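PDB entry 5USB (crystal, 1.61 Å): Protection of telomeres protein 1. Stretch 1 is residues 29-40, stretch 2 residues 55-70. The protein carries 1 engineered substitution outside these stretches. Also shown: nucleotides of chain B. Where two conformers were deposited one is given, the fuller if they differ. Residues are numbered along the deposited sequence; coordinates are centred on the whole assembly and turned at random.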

ATOM      1  N   LYS A  29      -0.230 -11.994 -14.168  1.00 27.45           N
ATOM      2  CA  LYS A  29      -0.610 -10.722 -14.764  1.00 26.28           C
ATOM      3  C   LYS A  29      -0.012  -9.515 -14.057  1.00 24.90           C
ATOM      4  O   LYS A  29       0.251  -8.488 -14.706  1.00 24.79           O
ATOM      5  N   ASN A  30       0.128  -9.572 -12.730  1.00 22.78           N
ATOM      6  CA  ASN A  30       0.561  -8.406 -11.986  1.00 16.04           C
ATOM      7  C   ASN A  30       1.041  -8.838 -10.600  1.00 14.24           C
ATOM      8  O   ASN A  30       1.059 -10.015 -10.262  1.00 17.76           O
ATOM      9  N   PHE A  31       1.494  -7.861  -9.822  1.00 12.67           N
ATOM     10  CA  PHE A  31       1.897  -8.081  -8.438  1.00 12.23           C
ATOM     11  C   PHE A  31       1.071  -7.173  -7.526  1.00 13.33           C
ATOM     12  O   PHE A  31       0.901  -5.975  -7.818  1.00 13.23           O
ATOM     13  N   THR A  32       0.574  -7.722  -6.416  1.00 10.67           N
ATOM     14  CA  THR A  32      -0.311  -6.954  -5.550  1.00 11.08           C
ATOM     15  C   THR A  32       0.312  -6.826  -4.177  1.00 10.54           C
ATOM     16  O   THR A  32       0.866  -7.788  -3.652  1.00 13.18           O
ATOM     17  N   LEU A  33       0.207  -5.641  -3.589  1.00 12.38           N
ATOM     18  CA  LEU A  33       0.632  -5.361  -2.232  1.00 12.39           C
ATOM     19  C   LEU A  33      -0.563  -4.852  -1.446  1.00 12.51           C
ATOM     20  O   LEU A  33      -1.417  -4.172  -1.990  1.00 14.86           O
ATOM     21  N   TYR A  34      -0.629  -5.196  -0.171  1.00 10.34           N
ATOM     22  CA  TYR A  34      -1.580  -4.602   0.756  1.00 11.22           C
ATOM     23  C   TYR A  34      -0.746  -3.920   1.817  1.00  9.97           C
ATOM     24  O   TYR A  34       0.105  -4.580   2.432  1.00 12.45           O
ATOM     25  N   VAL A  35      -0.914  -2.605   1.962  1.00 10.18           N
ATOM     26  CA  VAL A  35      -0.058  -1.822   2.842  1.00 11.03           C
ATOM     27  C   VAL A  35      -0.881  -0.976   3.800  1.00 10.58           C
ATOM     28  O   VAL A  35      -2.058  -0.711   3.577  1.00 11.50           O
ATOM     29  N   THR A  36      -0.245  -0.599   4.909  1.00 11.82           N
ATOM     30  CA  THR A  36      -0.881   0.175   5.963  1.00 10.80           C
ATOM     31  C   THR A  36       0.120   1.125   6.593  1.00 10.18           C
ATOM     32  O   THR A  36       1.320   0.830   6.638  1.00 12.80           O
ATOM     33  N   ASP A  37      -0.400   2.260   7.121  1.00 11.28           N
ATOM     34  CA  ASP A  37       0.402   3.040   8.060  1.00 14.03           C
ATOM     35  C   ASP A  37      -0.307   3.148   9.404  1.00 15.71           C
ATOM     36  O   ASP A  37       0.047   4.004  10.234  1.00 16.23           O
ATOM     37  N   TYR A  38      -1.286   2.272   9.621  1.00 13.49           N
ATOM     38  CA  TYR A  38      -2.090   2.202  10.845  1.00 14.01           C
ATOM     39  C   TYR A  38      -2.897   3.473  11.061  1.00 18.70           C
ATOM     40  O   TYR A  38      -3.133   3.890  12.198  1.00 18.75           O
ATOM     41  N   THR A  39      -3.329   4.105   9.969  1.00 15.29           N
ATOM     42  CA  THR A  39      -4.314   5.180   9.996  1.00 15.35           C
ATOM     43  C   THR A  39      -5.502   4.743   9.144  1.00 17.72           C
ATOM     44  O   THR A  39      -5.349   4.051   8.143  1.00 16.65           O
ATOM     45  N   GLU A  40      -6.693   5.125   9.567  1.00 15.59           N
ATOM     46  CA  GLU A  40      -7.950   4.648   8.985  1.00 12.14           C
ATOM     47  C   GLU A  40      -8.418   5.543   7.856  1.00 14.13           C
ATOM     48  O   GLU A  40      -8.288   6.761   7.938  1.00 16.41           O
ATOM     49  N   ARG A  55      -4.914 -15.913   6.430  1.00 20.20           N
ATOM     50  CA  ARG A  55      -3.587 -15.664   6.980  1.00 17.68           C
ATOM     51  C   ARG A  55      -3.367 -14.198   7.381  1.00 18.53           C
ATOM     52  O   ARG A  55      -2.311 -13.861   7.910  1.00 21.79           O
ATOM     53  N   TRP A  56      -4.368 -13.350   7.170  0.56 16.37           N
ATOM     54  CA  TRP A  56      -4.328 -11.962   7.607  0.56 15.59           C
ATOM     55  C   TRP A  56      -4.524 -11.878   9.122  0.56 16.97           C
ATOM     56  O   TRP A  56      -5.555 -12.318   9.646  0.56 23.51           O
ATOM     57  N   ARG A  57      -3.532 -11.314   9.823  0.56 18.24           N
ATOM     58  CA  ARG A  57      -3.540 -11.181  11.278  0.56 18.20           C
ATOM     59  C   ARG A  57      -3.975  -9.801  11.741  0.56 16.58           C
ATOM     60  O   ARG A  57      -4.060  -9.562  12.943  0.56 17.83           O
ATOM     61  N   GLY A  58      -4.206  -8.881  10.816  0.56 14.41           N
ATOM     62  CA  GLY A  58      -4.491  -7.506  11.136  0.56 14.85           C
ATOM     63  C   GLY A  58      -3.727  -6.638  10.165  0.56 12.47           C
ATOM     64  O   GLY A  58      -2.851  -7.128   9.449  0.56 13.22           O
ATOM     65  N   PRO A  59      -4.030  -5.339  10.157  0.56 13.78           N
ATOM     66  CA  PRO A  59      -5.055  -4.715  10.990  0.56 13.89           C
ATOM     67  C   PRO A  59      -6.466  -4.983  10.460  0.56 14.63           C
ATOM     68  O   PRO A  59      -6.635  -5.234   9.282  0.56 12.34           O
ATOM     69  N   PHE A  60      -7.480  -4.895  11.322  1.00 14.45           N
ATOM     70  CA  PHE A  60      -8.850  -5.131  10.898  1.00 13.76           C
ATOM     71  C   PHE A  60      -9.581  -3.808  10.702  1.00 12.12           C
ATOM     72  O   PHE A  60      -9.149  -2.757  11.189  1.00 15.35           O
ATOM     73  N   GLY A  61     -10.688  -3.860   9.948  1.00 12.15           N
ATOM     74  CA  GLY A  61     -11.349  -2.637   9.560  1.00 12.56           C
ATOM     75  C   GLY A  61     -10.617  -1.967   8.419  1.00 12.37           C
ATOM     76  O   GLY A  61      -9.873  -2.625   7.698  1.00 11.79           O
ATOM     77  N   ARG A  62     -10.903  -0.669   8.232  1.00 12.68           N
ATOM     78  CA  ARG A  62     -10.508   0.091   7.035  1.00 10.76           C
ATOM     79  C   ARG A  62      -9.139   0.745   7.214  1.00 14.19           C
ATOM     80  O   ARG A  62      -9.000   1.964   7.204  1.00 12.60           O
ATOM     81  N   PHE A  63      -8.110  -0.102   7.342  1.00 11.78           N
ATOM     82  CA  PHE A  63      -6.765   0.349   7.678  1.00 11.94           C
ATOM     83  C   PHE A  63      -5.691   0.001   6.652  1.00 12.63           C
ATOM     84  O   PHE A  63      -4.537   0.375   6.859  1.00 13.62           O
ATOM     85  N   SER A  64      -6.022  -0.688   5.570  1.00 11.38           N
ATOM     86  CA  SER A  64      -5.026  -1.078   4.571  1.00 10.59           C
ATOM     87  C   SER A  64      -5.550  -0.786   3.171  1.00 11.54           C
ATOM     88  O   SER A  64      -6.759  -0.798   2.918  1.00 13.64           O
ATOM     89  N   ILE A  65      -4.626  -0.546   2.240  1.00 11.81           N
ATOM     90  CA  ILE A  65      -4.962  -0.264   0.842  1.00 12.78           C
ATOM     91  C   ILE A  65      -4.257  -1.278  -0.060  1.00 12.02           C
ATOM     92  O   ILE A  65      -3.106  -1.642   0.183  1.00 12.46           O
ATOM     93  N   ARG A  66      -4.975  -1.751  -1.066  1.00 11.45           N
ATOM     94  CA  ARG A  66      -4.427  -2.637  -2.087  0.60 12.60           C
ATOM     95  C   ARG A  66      -3.700  -1.816  -3.136  1.00 11.38           C
ATOM     96  O   ARG A  66      -4.225  -0.806  -3.589  1.00 12.40           O
ATOM     97  N   CYS A  67      -2.503  -2.253  -3.523  1.00 12.12           N
ATOM     98  CA  CYS A  67      -1.733  -1.596  -4.581  1.00 12.73           C
ATOM     99  C   CYS A  67      -1.537  -2.638  -5.663  1.00 11.95           C
ATOM    100  O   CYS A  67      -1.037  -3.723  -5.369  1.00 13.30           O
ATOM    101  N   ILE A  68      -1.903  -2.305  -6.915  1.00 13.29           N
ATOM    102  CA  ILE A  68      -1.682  -3.187  -8.056  1.00 13.94           C
ATOM    103  C   ILE A  68      -0.537  -2.651  -8.901  1.00 13.34           C
ATOM    104  O   ILE A  68      -0.558  -1.492  -9.321  1.00 14.36           O
ATOM    105  N   LEU A  69       0.461  -3.517  -9.148  1.00 14.47           N
ATOM    106  CA  LEU A  69       1.675  -3.151  -9.860  1.00 14.12           C
ATOM    107  C   LEU A  69       1.739  -3.934 -11.163  1.00 12.89           C
ATOM    108  O   LEU A  69       1.635  -5.162 -11.150  1.00 13.04           O
ATOM    109  N   TRP A  70       1.883  -3.226 -12.284  0.56 15.35           N
ATOM    110  CA  TRP A  70       1.990  -3.865 -13.588  0.56 16.05           C
ATOM    111  C   TRP A  70       3.363  -3.638 -14.200  0.56 13.88           C
ATOM    112  O   TRP A  70       4.095  -2.718 -13.832  0.56 15.15           O
TER

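On one face of the sheet, Phe 31 (t), Leu 33 (m), Val 35 (m), Ile 65 (t), Cys 67 (m) and Leu 69 (m) form an apolar layer. In each extended strand the side chains alternate between the two faces; antiparallel pairing sets Phe 31 beside Leu 69, Leu 33 beside Cys 67 and Val 35 beside Ile 65. The layer's closest contact between side chains joins Val 35 CG2 to Ile 65 CG2 (3.6 Å), and Val 35 CG2 also lies 4.1 Å from Cys 67 SG; Leu 69 CD2 meets the edge of the Phe 31 ring at CD2 (4.3 Å).

The other face carries Thr 32 (m), Tyr 34 (m), Arg 66 (t) and Ile 68 (m). Ile 68 CD1 reaches Thr 32 OG1 at 3.3 Å, while Tyr 34 CB packs against the edge of Trp 56 at CZ3 (3.8 Å). Arg 66 NE donates a weak hydrogen bond to Tyr 34 OH (3.4 Å), and one face of the guanidinium lies against the base of DA5.

At one end, Trp 70 (m) is sandwiched between the G1 base and Asn 30 (p), whose CB lies 4.0 Å from the centroid of the five-membered ring of Trp 70. At the other, Glu 40 CB covers the Phe 63 ring, Thr 36 OG1 donates to Phe 63 O (2.6 Å), the oxygen of water 1 accepts from Asp 37 N (3.0 Å) and lies 2.7 Å from Phe 63 O, and water 2 O links Glu 40 OE2 (2.7 Å) to Arg 62 N (2.9 Å).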

ATOM      1  CB  LYS A  29      -2.138 -10.587 -14.758  1.00 33.42           C
ATOM      2  CG  LYS A  29      -2.866 -11.736 -15.504  1.00 35.17           C
ATOM      3  CD  LYS A  29      -3.039 -11.457 -16.993  1.00 46.98           C
ATOM      4  CE  LYS A  29      -1.768 -11.709 -17.802  1.00 54.08           C
ATOM      5  NZ  LYS A  29      -2.000 -11.571 -19.278  1.00 70.16           N
ATOM      6  CB  ASN A  30      -0.554  -7.372 -11.876  1.00 19.39           C
ATOM      7  CG  ASN A  30      -1.811  -7.951 -11.311  1.00 24.53           C
ATOM      8  OD1 ASN A  30      -1.778  -8.783 -10.412  1.00 23.77           O
ATOM      9  ND2 ASN A  30      -2.932  -7.545 -11.864  1.00 24.10           N
ATOM     10  CB  PHE A  31       3.392  -7.758  -8.268  1.00 11.40           C
ATOM     11  CG  PHE A  31       3.933  -8.011  -6.909  1.00 13.64           C
ATOM     12  CD1 PHE A  31       3.913  -9.280  -6.350  1.00 14.10           C
ATOM     13  CD2 PHE A  31       4.542  -6.992  -6.205  1.00 14.76           C
ATOM     14  CE1 PHE A  31       4.472  -9.496  -5.068  1.00 15.06           C
ATOM     15  CE2 PHE A  31       5.073  -7.205  -4.963  1.00 17.57           C
ATOM     16  CZ  PHE A  31       5.030  -8.433  -4.394  1.00 13.94           C
ATOM     17  CB  THR A  32      -1.654  -7.628  -5.445  1.00 14.23           C
ATOM     18  OG1 THR A  32      -2.235  -7.709  -6.747  1.00 18.89           O
ATOM     19  CG2 THR A  32      -2.618  -6.868  -4.491  1.00 18.94           C
ATOM     20  CB  LEU A  33       1.724  -4.241  -2.173  1.00 15.03           C
ATOM     21  CG  LEU A  33       3.027  -4.404  -2.912  1.00 20.18           C
ATOM     22  CD1 LEU A  33       3.766  -3.048  -2.915  1.00 22.70           C
ATOM     23  CD2 LEU A  33       3.863  -5.535  -2.284  1.00 17.97           C
ATOM     24  CB  TYR A  34      -2.483  -5.659   1.405  1.00 11.85           C
ATOM     25  CG  TYR A  34      -3.327  -6.417   0.396  1.00 10.82           C
ATOM     26  CD1 TYR A  34      -2.800  -7.409  -0.391  1.00 15.68           C
ATOM     27  CD2 TYR A  34      -4.660  -6.079   0.217  1.00 16.78           C
ATOM     28  CE1 TYR A  34      -3.570  -8.065  -1.313  1.00 16.64           C
ATOM     29  CE2 TYR A  34      -5.441  -6.728  -0.733  1.00 18.64           C
ATOM     30  CZ  TYR A  34      -4.873  -7.704  -1.493  1.00 17.81           C
ATOM     31  OH  TYR A  34      -5.651  -8.360  -2.429  1.00 23.74           O
ATOM     32  CB  VAL A  35       0.909  -0.947   2.043  1.00 10.53           C
ATOM     33  CG1 VAL A  35       1.611  -1.789   1.016  1.00 11.45           C
ATOM     34  CG2 VAL A  35       0.200   0.210   1.397  1.00 11.58           C
ATOM     35  CB  THR A  36      -1.440  -0.748   7.066  1.00 11.14           C
ATOM     36  OG1 THR A  36      -2.191   0.010   8.022  1.00 12.37           O
ATOM     37  CG2 THR A  36      -0.352  -1.424   7.825  1.00 12.77           C
ATOM     38  CB  ASP A  37       0.775   4.413   7.489  1.00 16.86           C
ATOM     39  CG  ASP A  37      -0.393   5.317   7.275  1.00 13.17           C
ATOM     40  OD1 ASP A  37      -1.528   4.948   7.643  1.00 16.01           O
ATOM     41  OD2 ASP A  37      -0.164   6.468   6.787  1.00 17.95           O
ATOM     42  CB  TYR A  38      -1.192   1.843  12.037  1.00 15.20           C
ATOM     43  CG  TYR A  38      -0.740   0.416  11.924  1.00 18.40           C
ATOM     44  CD1 TYR A  38      -1.599  -0.602  12.305  1.00 20.57           C
ATOM     45  CD2 TYR A  38       0.501   0.083  11.383  1.00 16.66           C
ATOM     46  CE1 TYR A  38      -1.250  -1.909  12.190  1.00 21.82           C
ATOM     47  CE2 TYR A  38       0.866  -1.266  11.251  1.00 21.08           C
ATOM     48  CZ  TYR A  38      -0.048  -2.235  11.661  1.00 18.41           C
ATOM     49  OH  TYR A  38       0.237  -3.580  11.581  1.00 28.34           O
ATOM     50  CB  THR A  39      -3.762   6.565   9.528  1.00 16.42           C
ATOM     51  OG1 THR A  39      -3.535   6.561   8.112  1.00 17.40           O
ATOM     52  CG2 THR A  39      -2.455   6.936  10.270  1.00 21.21           C
ATOM     53  CB  GLU A  40      -8.994   4.609  10.087  1.00 18.26           C
ATOM     54  CG  GLU A  40     -10.274   3.975   9.772  1.00 19.52           C
ATOM     55  CD  GLU A  40     -11.149   3.924  11.004  1.00 27.18           C
ATOM     56  OE1 GLU A  40     -10.740   4.503  12.039  1.00 31.87           O
ATOM     57  OE2 GLU A  40     -12.195   3.276  10.944  1.00 22.19           O
ATOM     58  CB  ARG A  55      -2.505 -16.067   5.967  1.00 23.36           C
ATOM     59  CG  ARG A  55      -2.458 -17.549   5.614  1.00 30.11           C
ATOM     60  CD  ARG A  55      -1.660 -18.359   6.617  1.00 28.18           C
ATOM     61  NE  ARG A  55      -0.283 -17.873   6.785  1.00 27.79           N
ATOM     62  CZ  ARG A  55       0.763 -18.224   6.042  1.00 29.60           C
ATOM     63  NH1 ARG A  55       0.656 -19.076   5.013  1.00 24.60           N
ATOM     64  NH2 ARG A  55       1.950 -17.695   6.336  1.00 29.99           N
ATOM     65  CB  TRP A  56      -5.423 -11.197   6.863  0.56 14.87           C
ATOM     66  CG  TRP A  56      -5.443  -9.734   7.045  0.56 14.08           C
ATOM     67  CD1 TRP A  56      -5.969  -9.041   8.102  0.56 16.40           C
ATOM     68  CD2 TRP A  56      -4.958  -8.744   6.124  0.56 12.58           C
ATOM     69  NE1 TRP A  56      -5.830  -7.699   7.901  0.56 14.82           N
ATOM     70  CE2 TRP A  56      -5.207  -7.487   6.697  0.56 13.84           C
ATOM     71  CE3 TRP A  56      -4.332  -8.803   4.879  0.56 14.79           C
ATOM     72  CZ2 TRP A  56      -4.877  -6.307   6.067  0.56 14.03           C
ATOM     73  CZ3 TRP A  56      -3.999  -7.612   4.253  0.56 14.65           C
ATOM     74  CH2 TRP A  56      -4.247  -6.392   4.859  0.56 14.44           C
ATOM     75  CB  ARG A  57      -2.138 -11.468  11.862  0.56 18.53           C
ATOM     76  CG  ARG A  57      -1.652 -12.900  11.746  0.56 20.55           C
ATOM     77  CD  ARG A  57      -0.140 -13.011  11.976  0.56 25.84           C
ATOM     78  NE  ARG A  57       0.283 -14.410  12.042  0.56 26.12           N
ATOM     79  CZ  ARG A  57       1.544 -14.838  11.989  0.56 26.03           C
ATOM     80  NH1 ARG A  57       2.567 -13.993  11.851  0.56 26.80           N
ATOM     81  NH2 ARG A  57       1.774 -16.142  12.064  0.56 26.24           N
ATOM     82  CB  PRO A  59      -4.701  -3.239  10.900  0.56 15.16           C
ATOM     83  CG  PRO A  59      -4.059  -3.109   9.576  0.56 13.23           C
ATOM     84  CD  PRO A  59      -3.260  -4.342   9.408  0.56 12.17           C
ATOM     85  CB  PHE A  60      -9.572  -6.038  11.913  1.00 11.76           C
ATOM     86  CG  PHE A  60      -8.937  -7.399  11.997  1.00 12.30           C
ATOM     87  CD1 PHE A  60      -9.045  -8.267  10.934  1.00 12.67           C
ATOM     88  CD2 PHE A  60      -8.148  -7.765  13.071  1.00 16.74           C
ATOM     89  CE1 PHE A  60      -8.431  -9.516  10.950  1.00 12.66           C
ATOM     90  CE2 PHE A  60      -7.539  -9.012  13.084  1.00 17.38           C
ATOM     91  CZ  PHE A  60      -7.675  -9.865  12.004  1.00 16.19           C
ATOM     92  CB  ARG A  62     -11.564   1.136   6.690  1.00 13.48           C
ATOM     93  CG  ARG A  62     -12.958   0.611   6.556  1.00 14.17           C
ATOM     94  CD  ARG A  62     -13.836   1.704   6.014  1.00 16.79           C
ATOM     95  NE  ARG A  62     -15.281   1.440   5.940  1.00 16.55           N
ATOM     96  CZ  ARG A  62     -15.937   1.148   4.830  1.00 19.29           C
ATOM     97  NH1 ARG A  62     -15.276   0.976   3.686  1.00 19.72           N
ATOM     98  NH2 ARG A  62     -17.271   1.031   4.862  1.00 19.80           N
ATOM     99  CB  PHE A  63      -6.329  -0.220   9.046  1.00 14.82           C
ATOM    100  CG  PHE A  63      -6.887   0.546  10.231  1.00 12.19           C
ATOM    101  CD1 PHE A  63      -8.167   0.310  10.720  1.00 15.57           C
ATOM    102  CD2 PHE A  63      -6.106   1.501  10.862  1.00 15.46           C
ATOM    103  CE1 PHE A  63      -8.644   1.039  11.781  1.00 16.03           C
ATOM    104  CE2 PHE A  63      -6.589   2.203  11.930  1.00 19.83           C
ATOM    105  CZ  PHE A  63      -7.832   1.980  12.372  1.00 16.21           C
ATOM    106  CB  SER A  64      -4.684  -2.571   4.691  1.00 14.11           C
ATOM    107  OG  SER A  64      -4.265  -2.835   6.002  1.00 14.96           O
ATOM    108  CB  ILE A  65      -4.603   1.179   0.435  1.00 13.38           C
ATOM    109  CG1 ILE A  65      -5.191   1.466  -0.953  1.00 13.41           C
ATOM    110  CG2 ILE A  65      -3.087   1.450   0.467  1.00 11.74           C
ATOM    111  CD1 ILE A  65      -5.153   2.920  -1.344  1.00 17.10           C
ATOM    112  CB  ARG A  66      -5.553  -3.427  -2.756  0.60 15.70           C
ATOM    113  CG  ARG A  66      -5.157  -4.170  -4.019  0.60 18.36           C
ATOM    114  CD  ARG A  66      -6.424  -4.661  -4.738  0.60 19.03           C
ATOM    115  NE  ARG A  66      -7.096  -5.720  -4.014  0.60 22.92           N
ATOM    116  CZ  ARG A  66      -8.383  -6.016  -4.137  0.60 20.12           C
ATOM    117  NH1 ARG A  66      -9.164  -5.329  -4.963  0.60 20.39           N
ATOM    118  NH2 ARG A  66      -8.886  -7.007  -3.427  0.60 24.37           N
ATOM    119  CB  CYS A  67      -0.382  -1.078  -4.075  1.00 14.09           C
ATOM    120  SG  CYS A  67      -0.506  -0.046  -2.588  1.00 17.22           S
ATOM    121  CB  ILE A  68      -2.943  -3.341  -8.921  1.00 16.49           C
ATOM    122  CG1 ILE A  68      -4.136  -3.704  -8.046  1.00 20.55           C
ATOM    123  CG2 ILE A  68      -2.686  -4.380 -10.042  1.00 18.45           C
ATOM    124  CD1 ILE A  68      -4.007  -4.990  -7.413  1.00 22.61           C
ATOM    125  CB  LEU A  69       2.906  -3.461  -9.010  1.00 12.60           C
ATOM    126  CG  LEU A  69       3.303  -2.460  -7.908  1.00 14.75           C
ATOM    127  CD1 LEU A  69       2.269  -2.293  -6.827  1.00 19.03           C
ATOM    128  CD2 LEU A  69       4.648  -2.846  -7.255  1.00 14.99           C
ATOM    129  CB  TRP A  70       0.950  -3.314 -14.558  0.56 19.49           C
ATOM    130  CG  TRP A  70      -0.415  -3.909 -14.448  0.56 22.08           C
ATOM    131  CD1 TRP A  70      -0.827  -5.123 -14.930  0.56 20.75           C
ATOM    132  CD2 TRP A  70      -1.561  -3.298 -13.868  0.56 21.34           C
ATOM    133  NE1 TRP A  70      -2.149  -5.309 -14.674  0.56 21.09           N
ATOM    134  CE2 TRP A  70      -2.630  -4.198 -14.019  0.56 22.38           C
ATOM    135  CE3 TRP A  70      -1.789  -2.071 -13.228  0.56 20.85           C
ATOM    136  CZ2 TRP A  70      -3.901  -3.924 -13.550  0.56 24.17           C
ATOM    137  CZ3 TRP A  70      -3.050  -1.808 -12.765  0.56 24.76           C
ATOM    138  CH2 TRP A  70      -4.097  -2.728 -12.933  0.56 26.03           C
TER
ATOM    139  O5'   G B   1      -8.342  -1.338 -19.021  1.00 51.79           O
ATOM    140  C5'   G B   1      -7.387  -1.969 -18.167  1.00 52.74           C
ATOM    141  C4'   G B   1      -7.149  -3.368 -18.660  1.00 55.11           C
ATOM    142  O4'   G B   1      -5.782  -3.516 -19.097  1.00 58.54           O
ATOM    143  C3'   G B   1      -7.332  -4.466 -17.641  1.00 54.50           C
ATOM    144  O3'   G B   1      -7.625  -5.585 -18.420  1.00 63.09           O
ATOM    145  C2'   G B   1      -5.953  -4.567 -16.977  1.00 51.12           C
ATOM    146  O2'   G B   1      -5.424  -5.778 -16.477  1.00 45.93           O
ATOM    147  C1'   G B   1      -5.015  -4.135 -18.085  1.00 46.73           C
ATOM    148  N9    G B   1      -4.057  -3.158 -17.608  1.00 33.60           N
ATOM    149  C8    G B   1      -4.327  -1.943 -17.033  1.00 34.42           C
ATOM    150  N7    G B   1      -3.255  -1.249 -16.776  1.00 32.84           N
ATOM    151  C5    G B   1      -2.218  -2.044 -17.236  1.00 33.16           C
ATOM    152  C6    G B   1      -0.823  -1.820 -17.226  1.00 22.95           C
ATOM    153  O6    G B   1      -0.216  -0.841 -16.813  1.00 28.19           O
ATOM    154  N1    G B   1      -0.127  -2.894 -17.769  1.00 26.99           N
ATOM    155  C2    G B   1      -0.702  -4.041 -18.252  1.00 28.07           C
ATOM    156  N2    G B   1       0.133  -4.970 -18.723  1.00 32.37           N
ATOM    157  N3    G B   1      -2.006  -4.261 -18.271  1.00 33.84           N
ATOM    158  C4    G B   1      -2.699  -3.228 -17.748  1.00 30.44           C
ATOM    159  P    DA B   5     -13.427 -11.038  -1.397  1.00 29.82           P
ATOM    160  OP1  DA B   5     -13.585 -12.449  -1.671  1.00 26.20           O
ATOM    161  OP2  DA B   5     -14.533 -10.209  -0.997  1.00 37.51           O
ATOM    162  O5'  DA B   5     -12.320 -10.905  -0.274  1.00 24.26           O
ATOM    163  C5'  DA B   5     -11.121 -11.647  -0.371  1.00 21.27           C
ATOM    164  C4'  DA B   5     -10.115 -11.059   0.581  1.00 18.09           C
ATOM    165  O4'  DA B   5      -9.708  -9.769   0.090  1.00 19.08           O
ATOM    166  C3'  DA B   5     -10.657 -10.813   1.985  1.00 21.61           C
ATOM    167  O3'  DA B   5      -9.640 -11.036   2.962  1.00 23.43           O
ATOM    168  C2'  DA B   5     -11.110  -9.366   1.922  1.00 18.34           C
ATOM    169  C1'  DA B   5     -10.110  -8.741   0.970  1.00 19.02           C
ATOM    170  N9   DA B   5     -10.631  -7.659   0.149  1.00 19.68           N
ATOM    171  C8   DA B   5     -11.792  -7.655  -0.575  1.00 18.38           C
ATOM    172  N7   DA B   5     -11.979  -6.563  -1.265  1.00 20.74           N
ATOM    173  C5   DA B   5     -10.837  -5.818  -1.024  1.00 17.84           C
ATOM    174  C6   DA B   5     -10.419  -4.562  -1.475  1.00 20.33           C
ATOM    175  N6   DA B   5     -11.127  -3.804  -2.308  1.00 22.13           N
ATOM    176  N1   DA B   5      -9.235  -4.097  -1.025  1.00 18.55           N
ATOM    177  C2   DA B   5      -8.532  -4.853  -0.183  1.00 19.45           C
ATOM    178  N3   DA B   5      -8.813  -6.052   0.304  1.00 17.03           N
ATOM    179  C4   DA B   5      -9.994  -6.486  -0.161  1.00 19.87           C
ATOM    180  P    DG B   8      -3.658 -22.146  -1.423  1.00 28.40           P
ATOM    181  OP1  DG B   8      -3.345 -22.910  -2.616  1.00 28.92           O
ATOM    182  OP2  DG B   8      -4.142 -22.826  -0.262  1.00 35.97           O
ATOM    183  O5'  DG B   8      -2.379 -21.367  -0.893  1.00 26.90           O
ATOM    184  C5'  DG B   8      -1.395 -20.959  -1.828  1.00 23.70           C
ATOM    185  C4'  DG B   8      -0.407 -20.006  -1.199  1.00 25.27           C
ATOM    186  O4'  DG B   8      -1.070 -18.848  -0.664  1.00 22.64           O
ATOM    187  C3'  DG B   8       0.444 -20.570  -0.065  1.00 22.02           C
ATOM    188  O3'  DG B   8       1.721 -20.042  -0.365  1.00 27.97           O
ATOM    189  C2'  DG B   8      -0.116 -19.884   1.173  1.00 19.87           C
ATOM    190  C1'  DG B   8      -0.525 -18.538   0.602  1.00 19.07           C
ATOM    191  N9   DG B   8      -1.506 -17.716   1.306  1.00 16.63           N
ATOM    192  C8   DG B   8      -1.507 -16.345   1.311  1.00 18.16           C
ATOM    193  N7   DG B   8      -2.539 -15.835   1.920  1.00 22.13           N
ATOM    194  C5   DG B   8      -3.277 -16.934   2.328  1.00 23.00           C
ATOM    195  C6   DG B   8      -4.500 -17.000   3.046  1.00 24.14           C
ATOM    196  O6   DG B   8      -5.189 -16.076   3.467  1.00 23.70           O
ATOM    197  N1   DG B   8      -4.900 -18.315   3.258  1.00 19.25           N
ATOM    198  C2   DG B   8      -4.211 -19.422   2.833  1.00 23.60           C
ATOM    199  N2   DG B   8      -4.761 -20.607   3.135  1.00 23.35           N
ATOM    200  N3   DG B   8      -3.070 -19.373   2.161  1.00 23.84           N
ATOM    201  C4   DG B   8      -2.665 -18.105   1.942  1.00 22.08           C
HETATM  202  O   HOH W   1      -3.290   2.804   6.746  1.00 15.14           O
HETATM  203  O   HOH W   2     -12.350   0.639  10.392  1.00 14.87           O